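Local coordinates for protein putidaredoxin reductase (Pseudomonas putida, PDB 1Q1R) that probably uses its FAD to pass electrons from NADH to the iron-sulfur protein putidaredoxin, which supplies the cytochrome P450cam monooxygenase, at residues Y347-S355 with P398-L408; Y334-G342 with D375-F383. All coordinates share one frame; numbering follows the deposited sequence.

Contact 1: Y347-S355 with P398-L408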
loop_
_atom_site.group_PDB
_atom_site.type_symbol
_atom_site.label_atom_id
_atom_site.label_comp_id
_atom_site.label_asym_id
_atom_site.label_seq_id
_atom_site.Cartn_x
_atom_site.Cartn_y
_atom_site.Cartn_z
ATOM N N TYR A 347 1.858 1.371 -20.983
ATOM C CA TYR A 347 2.870 2.216 -21.608
ATOM C C TYR A 347 3.533 1.472 -22.760
ATOM O O TYR A 347 3.699 0.250 -22.706
ATOM C CB TYR A 347 3.930 2.630 -20.577
ATOM C CG TYR A 347 4.927 1.546 -20.236
ATOM C CD1 TYR A 347 6.083 1.371 -20.994
ATOM C CD2 TYR A 347 4.701 0.676 -19.171
ATOM C CE1 TYR A 347 6.990 0.357 -20.702
ATOM C CE2 TYR A 347 5.601 -0.343 -18.870
ATOM C CZ TYR A 347 6.741 -0.496 -19.640
ATOM O OH TYR A 347 7.623 -1.513 -19.358
ATOM N N ASP A 348 3.908 2.208 -23.803
ATOM C CA ASP A 348 4.564 1.603 -24.953
ATOM C C ASP A 348 5.999 2.092 -25.082
ATOM O O ASP A 348 6.689 1.768 -26.047
ATOM C CB ASP A 348 3.790 1.895 -26.240
ATOM C CG ASP A 348 3.481 3.358 -26.413
ATOM O OD1 ASP A 348 4.420 4.177 -26.343
ATOM O OD2 ASP A 348 2.297 3.686 -26.627
ATOM N N ARG A 349 6.440 2.882 -24.108
ATOM C CA ARG A 349 7.811 3.377 -24.094
ATOM C C ARG A 349 8.093 4.267 -22.897
ATOM O O ARG A 349 7.192 4.885 -22.331
ATOM C CB ARG A 349 8.146 4.141 -25.375
ATOM C CG ARG A 349 7.447 5.475 -25.532
ATOM C CD ARG A 349 8.348 6.431 -26.292
ATOM N NE ARG A 349 7.650 7.643 -26.702
ATOM C CZ ARG A 349 8.262 8.734 -27.151
ATOM N NH1 ARG A 349 9.586 8.763 -27.241
ATOM N NH2 ARG A 349 7.549 9.791 -27.514
ATOM N N ILE A 350 9.358 4.318 -22.515
ATOM C CA ILE A 350 9.767 5.133 -21.390
ATOM C C ILE A 350 10.846 6.096 -21.846
ATOM O O ILE A 350 11.552 5.843 -22.825
ATOM C CB ILE A 350 10.336 4.277 -20.237
ATOM C CG1 ILE A 350 11.721 3.751 -20.614
ATOM C CG2 ILE A 350 9.396 3.115 -19.935
ATOM C CD1 ILE A 350 12.464 3.103 -19.468
ATOM N N ILE A 351 10.954 7.207 -21.135
ATOM C CA ILE A 351 11.963 8.209 -21.424
ATOM C C ILE A 351 12.645 8.484 -20.095
ATOM O O ILE A 351 11.993 8.858 -19.117
ATOM C CB ILE A 351 11.336 9.512 -21.975
ATOM C CG1 ILE A 351 10.655 9.228 -23.317
ATOM C CG2 ILE A 351 12.413 10.580 -22.131
ATOM C CD1 ILE A 351 10.010 10.434 -23.954
ATOM N N VAL A 352 13.951 8.269 -20.054
ATOM C CA VAL A 352 14.709 8.488 -18.838
ATOM C C VAL A 352 15.326 9.876 -18.847
ATOM O O VAL A 352 15.999 10.262 -19.801
ATOM C CB VAL A 352 15.835 7.442 -18.690
ATOM C CG1 VAL A 352 16.615 7.688 -17.402
ATOM C CG2 VAL A 352 15.242 6.039 -18.715
ATOM N N ARG A 353 15.078 10.628 -17.782
ATOM C CA ARG A 353 15.617 11.969 -17.643
ATOM C C ARG A 353 16.677 11.877 -16.555
ATOM O O ARG A 353 16.360 11.809 -15.366
ATOM C CB ARG A 353 14.505 12.943 -17.239
ATOM C CG ARG A 353 14.955 14.390 -17.112
ATOM C CD ARG A 353 13.822 15.261 -16.580
ATOM N NE ARG A 353 14.242 16.643 -16.387
ATOM C CZ ARG A 353 14.296 17.556 -17.354
ATOM N NH1 ARG A 353 13.947 17.237 -18.594
ATOM N NH2 ARG A 353 14.706 18.787 -17.080
ATOM N N GLY A 354 17.937 11.866 -16.973
ATOM C CA GLY A 354 19.040 11.742 -16.039
ATOM C C GLY A 354 19.688 10.391 -16.277
ATOM O O GLY A 354 19.244 9.643 -17.143
ATOM N N SER A 355 20.727 10.061 -15.520
ATOM C CA SER A 355 21.405 8.784 -15.705
ATOM C C SER A 355 20.948 7.711 -14.718
ATOM O O SER A 355 20.797 7.977 -13.524
ATOM C CB SER A 355 22.919 8.970 -15.583
ATOM O OG SER A 355 23.587 7.723 -15.682
ATOM N N PRO A 398 7.200 15.137 -25.655
ATOM C CA PRO A 398 7.968 13.930 -25.335
ATOM C C PRO A 398 9.460 14.053 -25.637
ATOM O O PRO A 398 10.304 13.640 -24.837
ATOM C CB PRO A 398 7.298 12.858 -26.191
ATOM C CG PRO A 398 5.881 13.330 -26.262
ATOM C CD PRO A 398 6.045 14.809 -26.508
ATOM N N ASN A 399 9.781 14.635 -26.787
ATOM C CA ASN A 399 11.171 14.778 -27.200
ATOM C C ASN A 399 12.036 15.676 -26.314
ATOM O O ASN A 399 13.241 15.764 -26.519
ATOM C CB ASN A 399 11.239 15.249 -28.659
ATOM C CG ASN A 399 10.535 14.289 -29.611
ATOM O OD1 ASN A 399 10.545 13.071 -29.402
ATOM N ND2 ASN A 399 9.930 14.830 -30.665
ATOM N N LEU A 400 11.435 16.334 -25.327
ATOM C CA LEU A 400 12.216 17.186 -24.433
ATOM C C LEU A 400 12.255 16.637 -23.007
ATOM O O LEU A 400 13.080 17.054 -22.198
ATOM C CB LEU A 400 11.652 18.605 -24.413
ATOM C CG LEU A 400 11.831 19.472 -25.661
ATOM C CD1 LEU A 400 11.156 20.816 -25.438
ATOM C CD2 LEU A 400 13.310 19.663 -25.949
ATOM N N LEU A 401 11.367 15.700 -22.702
ATOM C CA LEU A 401 11.311 15.140 -21.356
ATOM C C LEU A 401 12.650 14.572 -20.877
ATOM O O LEU A 401 12.992 14.694 -19.700
ATOM C CB LEU A 401 10.216 14.069 -21.271
ATOM C CG LEU A 401 8.776 14.563 -21.444
ATOM C CD1 LEU A 401 7.828 13.367 -21.402
ATOM C CD2 LEU A 401 8.420 15.563 -20.344
ATOM N N GLY A 402 13.410 13.971 -21.788
ATOM C CA GLY A 402 14.695 13.405 -21.410
ATOM C C GLY A 402 15.863 14.374 -21.509
ATOM O O GLY A 402 16.998 14.028 -21.164
ATOM N N ASP A 403 15.586 15.590 -21.971
ATOM C CA ASP A 403 16.614 16.621 -22.131
ATOM C C ASP A 403 16.795 17.426 -20.845
ATOM O O ASP A 403 16.008 18.327 -20.550
ATOM C CB ASP A 403 16.222 17.576 -23.261
ATOM C CG ASP A 403 17.349 18.511 -23.650
ATOM O OD1 ASP A 403 18.231 18.778 -22.803
ATOM O OD2 ASP A 403 17.344 18.987 -24.803
ATOM N N GLU A 404 17.851 17.126 -20.099
ATOM C CA GLU A 404 18.101 17.814 -18.842
ATOM C C GLU A 404 18.540 19.268 -18.951
ATOM O O GLU A 404 18.613 19.972 -17.942
ATOM C CB GLU A 404 19.112 17.025 -18.015
ATOM C CG GLU A 404 18.567 15.683 -17.556
ATOM C CD GLU A 404 19.390 15.075 -16.452
ATOM O OE1 GLU A 404 20.515 14.614 -16.732
ATOM O OE2 GLU A 404 18.909 15.071 -15.300
ATOM N N SER A 405 18.831 19.730 -20.162
ATOM C CA SER A 405 19.243 21.118 -20.335
ATOM C C SER A 405 17.990 21.986 -20.402
ATOM O O SER A 405 18.069 23.214 -20.375
ATOM C CB SER A 405 20.064 21.283 -21.621
ATOM O OG SER A 405 19.254 21.122 -22.771
ATOM N N VAL A 406 16.835 21.332 -20.487
ATOM C CA VAL A 406 15.546 22.017 -20.561
ATOM C C VAL A 406 14.733 21.724 -19.300
ATOM O O VAL A 406 14.231 20.615 -19.124
ATOM C CB VAL A 406 14.734 21.533 -21.783
ATOM C CG1 VAL A 406 13.422 22.285 -21.867
ATOM C CG2 VAL A 406 15.548 21.718 -23.060
ATOM N N PRO A 407 14.598 22.715 -18.403
ATOM C CA PRO A 407 13.839 22.527 -17.164
ATOM C C PRO A 407 12.413 22.034 -17.403
ATOM O O PRO A 407 11.725 22.486 -18.323
ATOM C CB PRO A 407 13.881 23.913 -16.523
ATOM C CG PRO A 407 15.204 24.446 -16.983
ATOM C CD PRO A 407 15.199 24.060 -18.447
ATOM N N LEU A 408 11.973 21.103 -16.565
ATOM C CA LEU A 408 10.638 20.536 -16.683
ATOM C C LEU A 408 9.590 21.637 -16.558
ATOM O O LEU A 408 8.549 21.593 -17.214
ATOM C CB LEU A 408 10.439 19.464 -15.606
ATOM C CG LEU A 408 9.346 18.417 -15.827
ATOM C CD1 LEU A 408 9.502 17.767 -17.198
ATOM C CD2 LEU A 408 9.438 17.364 -14.724
HETATM O O HOH W 1 7.974 11.866 -29.559
HETATM O O HOH W 2 18.489 12.157 -19.882
HETATM O O HOH W 3 13.836 19.727 -14.385
#
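R353 points CG directly away from its backbone N (chi1 -178°) and runs extended to NE, reaching past G402 to deliver its guanidinium to the carbonyls of L401, D403 and V406; a turn at chi4 (82°) sets the plane of the group. R353 NH1 donates to L401 O at 2.9 Å, exactly in the guanidinium plane but well above the carbonyl plane of L401, and makes a weak, bent bond to D403 O at 3.0 Å. R353 NH2 takes V406 O at 2.8 Å in a nearly straight bond (161°) and shares a water with L408 N. The carbonyls thus gripped belong to the last turn of the short helix 398-401 and to the type I turn D403-V406, whose Asx turn holds S405 N on D403 OD1. One charged end thus bonds three carbonyls of the irregular connection leading into helix 408-421, beside the edge strand 349-353 of the five-stranded antiparallel sheet in the reductase C-terminal region. NE turns elsewhere, to a salt bridge with E382 of helix 380-391. A leucine in place of R353 would probably leave the carbonyls of L401 and V406 without this donor and cost E382 one of its two arginine partners, setting the turn free to shift.

Around this polar centre the backbones come close, R353 CA lying 4.1 Å from G402 CA, and a water joins V352 O, G354 N and G402 O. The carboxylate of E404, salt-bridged to R379, brings OE1 to 3.3 Å from G354 CA. Farther along, I351 rests CG2 4.2 Å from L401 CB and sends CD1 to 3.3 Å from P398 O, while R349 crosses P398 at about a right angle and reaches N399 OD1 through water.

Contact 2: Y334-G342 with D375-F383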
loop_
_atom_site.group_PDB
_atom_site.type_symbol
_atom_site.label_atom_id
_atom_site.label_comp_id
_atom_site.label_asym_id
_atom_site.label_seq_id
_atom_site.Cartn_x
_atom_site.Cartn_y
_atom_site.Cartn_z
ATOM N N TYR A 334 17.465 2.336 1.321
ATOM C CA TYR A 334 18.815 2.870 1.454
ATOM C C TYR A 334 18.817 4.398 1.397
ATOM O O TYR A 334 19.605 5.000 0.668
ATOM C CB TYR A 334 19.724 2.314 0.353
ATOM C CG TYR A 334 19.699 0.808 0.237
ATOM C CD1 TYR A 334 19.142 0.184 -0.879
ATOM C CD2 TYR A 334 20.224 0.005 1.248
ATOM C CE1 TYR A 334 19.109 -1.209 -0.987
ATOM C CE2 TYR A 334 20.193 -1.387 1.152
ATOM C CZ TYR A 334 19.637 -1.985 0.033
ATOM O OH TYR A 334 19.619 -3.358 -0.067
ATOM N N GLU A 335 17.928 5.018 2.162
ATOM C CA GLU A 335 17.829 6.477 2.226
ATOM C C GLU A 335 17.578 7.157 0.881
ATOM O O GLU A 335 17.806 8.358 0.741
ATOM C CB GLU A 335 19.096 7.071 2.857
ATOM C CG GLU A 335 19.319 6.688 4.316
ATOM C CD GLU A 335 20.637 7.212 4.860
ATOM O OE1 GLU A 335 20.826 8.447 4.897
ATOM O OE2 GLU A 335 21.493 6.387 5.248
ATOM N N ILE A 336 17.118 6.393 -0.103
ATOM C CA ILE A 336 16.828 6.944 -1.422
ATOM C C ILE A 336 15.363 7.372 -1.482
ATOM O O ILE A 336 14.471 6.614 -1.106
ATOM C CB ILE A 336 17.090 5.904 -2.528
ATOM C CG1 ILE A 336 18.583 5.593 -2.599
ATOM C CG2 ILE A 336 16.577 6.420 -3.865
ATOM C CD1 ILE A 336 18.933 4.524 -3.613
ATOM N N GLY A 337 15.123 8.595 -1.945
ATOM C CA GLY A 337 13.762 9.091 -2.041
ATOM C C GLY A 337 13.072 8.614 -3.302
ATOM O O GLY A 337 13.244 9.191 -4.378
ATOM N N LEU A 338 12.288 7.552 -3.171
ATOM C CA LEU A 338 11.565 6.991 -4.303
ATOM C C LEU A 338 10.110 7.441 -4.262
ATOM O O LEU A 338 9.379 7.115 -3.327
ATOM C CB LEU A 338 11.644 5.466 -4.252
ATOM C CG LEU A 338 13.078 4.922 -4.182
ATOM C CD1 LEU A 338 13.083 3.461 -3.756
ATOM C CD2 LEU A 338 13.736 5.097 -5.538
ATOM N N LYS A 339 9.695 8.204 -5.270
ATOM C CA LYS A 339 8.320 8.685 -5.339
ATOM C C LYS A 339 7.746 8.387 -6.716
ATOM O O LYS A 339 8.327 8.748 -7.741
ATOM C CB LYS A 339 8.264 10.185 -5.039
ATOM C CG LYS A 339 8.909 10.551 -3.710
ATOM C CD LYS A 339 8.654 11.999 -3.322
ATOM C CE LYS A 339 7.219 12.208 -2.860
ATOM N NZ LYS A 339 6.969 13.620 -2.429
ATOM N N MET A 340 6.600 7.718 -6.728
ATOM C CA MET A 340 5.949 7.330 -7.966
ATOM C C MET A 340 4.579 7.985 -8.112
ATOM O O MET A 340 3.796 8.018 -7.161
ATOM C CB MET A 340 5.784 5.805 -7.999
ATOM C CG MET A 340 7.083 4.984 -7.878
ATOM S SD MET A 340 8.045 5.134 -6.326
ATOM C CE MET A 340 9.661 5.637 -6.997
ATOM N N VAL A 341 4.294 8.511 -9.301
ATOM C CA VAL A 341 2.999 9.131 -9.568
ATOM C C VAL A 341 2.380 8.541 -10.833
ATOM O O VAL A 341 3.073 8.308 -11.824
ATOM C CB VAL A 341 3.108 10.669 -9.730
ATOM C CG1 VAL A 341 4.093 11.019 -10.832
ATOM C CG2 VAL A 341 1.737 11.250 -10.041
ATOM N N GLY A 342 1.075 8.287 -10.782
ATOM C CA GLY A 342 0.374 7.729 -11.922
ATOM C C GLY A 342 0.450 6.219 -12.000
ATOM O O GLY A 342 1.094 5.572 -11.169
ATOM N N ASP A 375 8.261 7.789 -12.417
ATOM C CA ASP A 375 8.917 7.268 -11.229
ATOM C C ASP A 375 10.104 8.208 -11.029
ATOM O O ASP A 375 10.918 8.384 -11.938
ATOM C CB ASP A 375 9.423 5.835 -11.457
ATOM C CG ASP A 375 8.292 4.810 -11.560
ATOM O OD1 ASP A 375 8.571 3.669 -11.991
ATOM O OD2 ASP A 375 7.136 5.130 -11.210
ATOM N N THR A 376 10.191 8.838 -9.863
ATOM C CA THR A 376 11.305 9.735 -9.595
ATOM C C THR A 376 12.191 9.169 -8.499
ATOM O O THR A 376 11.704 8.587 -7.528
ATOM C CB THR A 376 10.821 11.139 -9.178
ATOM O OG1 THR A 376 10.096 11.057 -7.946
ATOM C CG2 THR A 376 9.917 11.726 -10.256
ATOM N N VAL A 377 13.498 9.331 -8.672
ATOM C CA VAL A 377 14.480 8.847 -7.708
ATOM C C VAL A 377 15.306 10.035 -7.234
ATOM O O VAL A 377 16.148 10.556 -7.970
ATOM C CB VAL A 377 15.401 7.791 -8.350
ATOM C CG1 VAL A 377 16.514 7.414 -7.390
ATOM C CG2 VAL A 377 14.582 6.567 -8.733
ATOM N N ASN A 378 15.057 10.454 -5.996
ATOM C CA ASN A 378 15.730 11.604 -5.399
ATOM C C ASN A 378 15.460 12.879 -6.193
ATOM O O ASN A 378 16.334 13.730 -6.330
ATOM C CB ASN A 378 17.243 11.375 -5.284
ATOM C CG ASN A 378 17.611 10.429 -4.145
ATOM O OD1 ASN A 378 16.929 10.378 -3.115
ATOM N ND2 ASN A 378 18.701 9.694 -4.317
ATOM N N ARG A 379 14.244 13.007 -6.712
ATOM C CA ARG A 379 13.854 14.196 -7.465
ATOM C C ARG A 379 12.467 14.674 -7.047
ATOM O O ARG A 379 11.493 14.556 -7.792
ATOM C CB ARG A 379 13.896 13.908 -8.966
ATOM C CG ARG A 379 15.310 13.705 -9.469
ATOM C CD ARG A 379 15.423 13.988 -10.947
ATOM N NE ARG A 379 16.807 13.896 -11.388
ATOM C CZ ARG A 379 17.224 14.172 -12.620
ATOM N NH1 ARG A 379 16.358 14.563 -13.552
ATOM N NH2 ARG A 379 18.511 14.050 -12.916
ATOM N N PRO A 380 12.369 15.236 -5.834
ATOM C CA PRO A 380 11.114 15.741 -5.274
ATOM C C PRO A 380 10.430 16.831 -6.098
ATOM O O PRO A 380 9.203 16.873 -6.176
ATOM C CB PRO A 380 11.532 16.220 -3.882
ATOM C CG PRO A 380 12.957 16.633 -4.074
ATOM C CD PRO A 380 13.497 15.509 -4.923
ATOM N N VAL A 381 11.215 17.709 -6.715
ATOM C CA VAL A 381 10.629 18.777 -7.513
ATOM C C VAL A 381 10.023 18.235 -8.802
ATOM O O VAL A 381 8.878 18.557 -9.139
ATOM C CB VAL A 381 11.666 19.869 -7.853
ATOM C CG1 VAL A 381 11.013 20.958 -8.698
ATOM C CG2 VAL A 381 12.227 20.465 -6.566
ATOM N N GLU A 382 10.774 17.409 -9.523
ATOM C CA GLU A 382 10.242 16.850 -10.757
ATOM C C GLU A 382 9.051 15.950 -10.435
ATOM O O GLU A 382 8.175 15.743 -11.273
ATOM C CB GLU A 382 11.323 16.076 -11.525
ATOM C CG GLU A 382 12.541 16.934 -11.885
ATOM C CD GLU A 382 13.362 16.376 -13.039
ATOM O OE1 GLU A 382 13.446 15.136 -13.184
ATOM O OE2 GLU A 382 13.943 17.187 -13.796
ATOM N N PHE A 383 9.009 15.420 -9.216
ATOM C CA PHE A 383 7.882 14.579 -8.822
ATOM C C PHE A 383 6.636 15.463 -8.715
ATOM O O PHE A 383 5.591 15.172 -9.300
ATOM C CB PHE A 383 8.145 13.903 -7.474
ATOM C CG PHE A 383 6.960 13.146 -6.948
ATOM C CD1 PHE A 383 6.507 12.002 -7.597
ATOM C CD2 PHE A 383 6.266 13.606 -5.834
ATOM C CE1 PHE A 383 5.375 11.327 -7.148
ATOM C CE2 PHE A 383 5.131 12.940 -5.376
ATOM C CZ PHE A 383 4.685 11.798 -6.037
HETATM O O HOH W 4 20.052 9.111 -1.636
HETATM O O HOH W 5 12.059 11.303 -5.768
HETATM O O HOH W 6 7.936 16.003 -3.791
HETATM O O HOH W 7 4.411 5.614 -11.006
#
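K339 arches over the ring of F383 much as a lid covers a plate: its CB stands 3.6 Å from the ring centroid, almost on the normal, in a CH-pi contact. The bend at chi3 (74°) brings K339 CE down to 3.4 Å from F383 CE2. V341 sets its CB against F383 CE1 at 3.5 Å, so that the ring of the helix 380-391 fills the hollow between two alternate residues of strand 336-342. On the sheet face carrying L338 and M340, bumps are matched differently. V377 offers both its methyls: CG1 meets I336 CG2, and CG2 lies alongside L338 CD2 at 3.6 Å, while chi1 of M340 (-58°) puts M340 CG 3.3 Å from D375 OD2 and chi2 carries SD on from there.

The backbones between these two faces are antiparallel neighbours, inner strands of the five-stranded sheet in the reductase C-terminal region, with K339 and T376 as the hydrogen-bonded pair. K339 O accepts twice, from T376 N at 2.8 Å and from T376 OG1 at 2.9 Å. Where the strand 370-377 ends, N378 continues the pairing with its side chain, OD1 taking G337 N at 2.8 Å while its own N donates to G337 O. Main-chain polar groups are thus satisfied within a largely buried interface of mixed character, and the lysine packs along the ring with its carbons, its NZ staying near the ring while a water links it to P380 O.

Contact 2 is the more buried of the two, an inner strand pairing completed by the first turn of helix 380-391; contact 1 lies farther from the chain's centre, where the outermost strand 349-353 meets a loop and a short helix. Both reach the same antiparallel sheet, and their segments alternate along the chain. Regular main-chain bonds and apolar side chains dominate 334-342 with 375-383, whereas 347-355 with 398-408 relies on an arginine bonded to carbonyls of a helix and a turn. Two salt bridges join them: R379 NH2 to E404 OE2 at 2.6 Å, R353 NE to E382 OE2 at 2.7 Å. With R379 also paired to E382, the four charges run from one contact into the other.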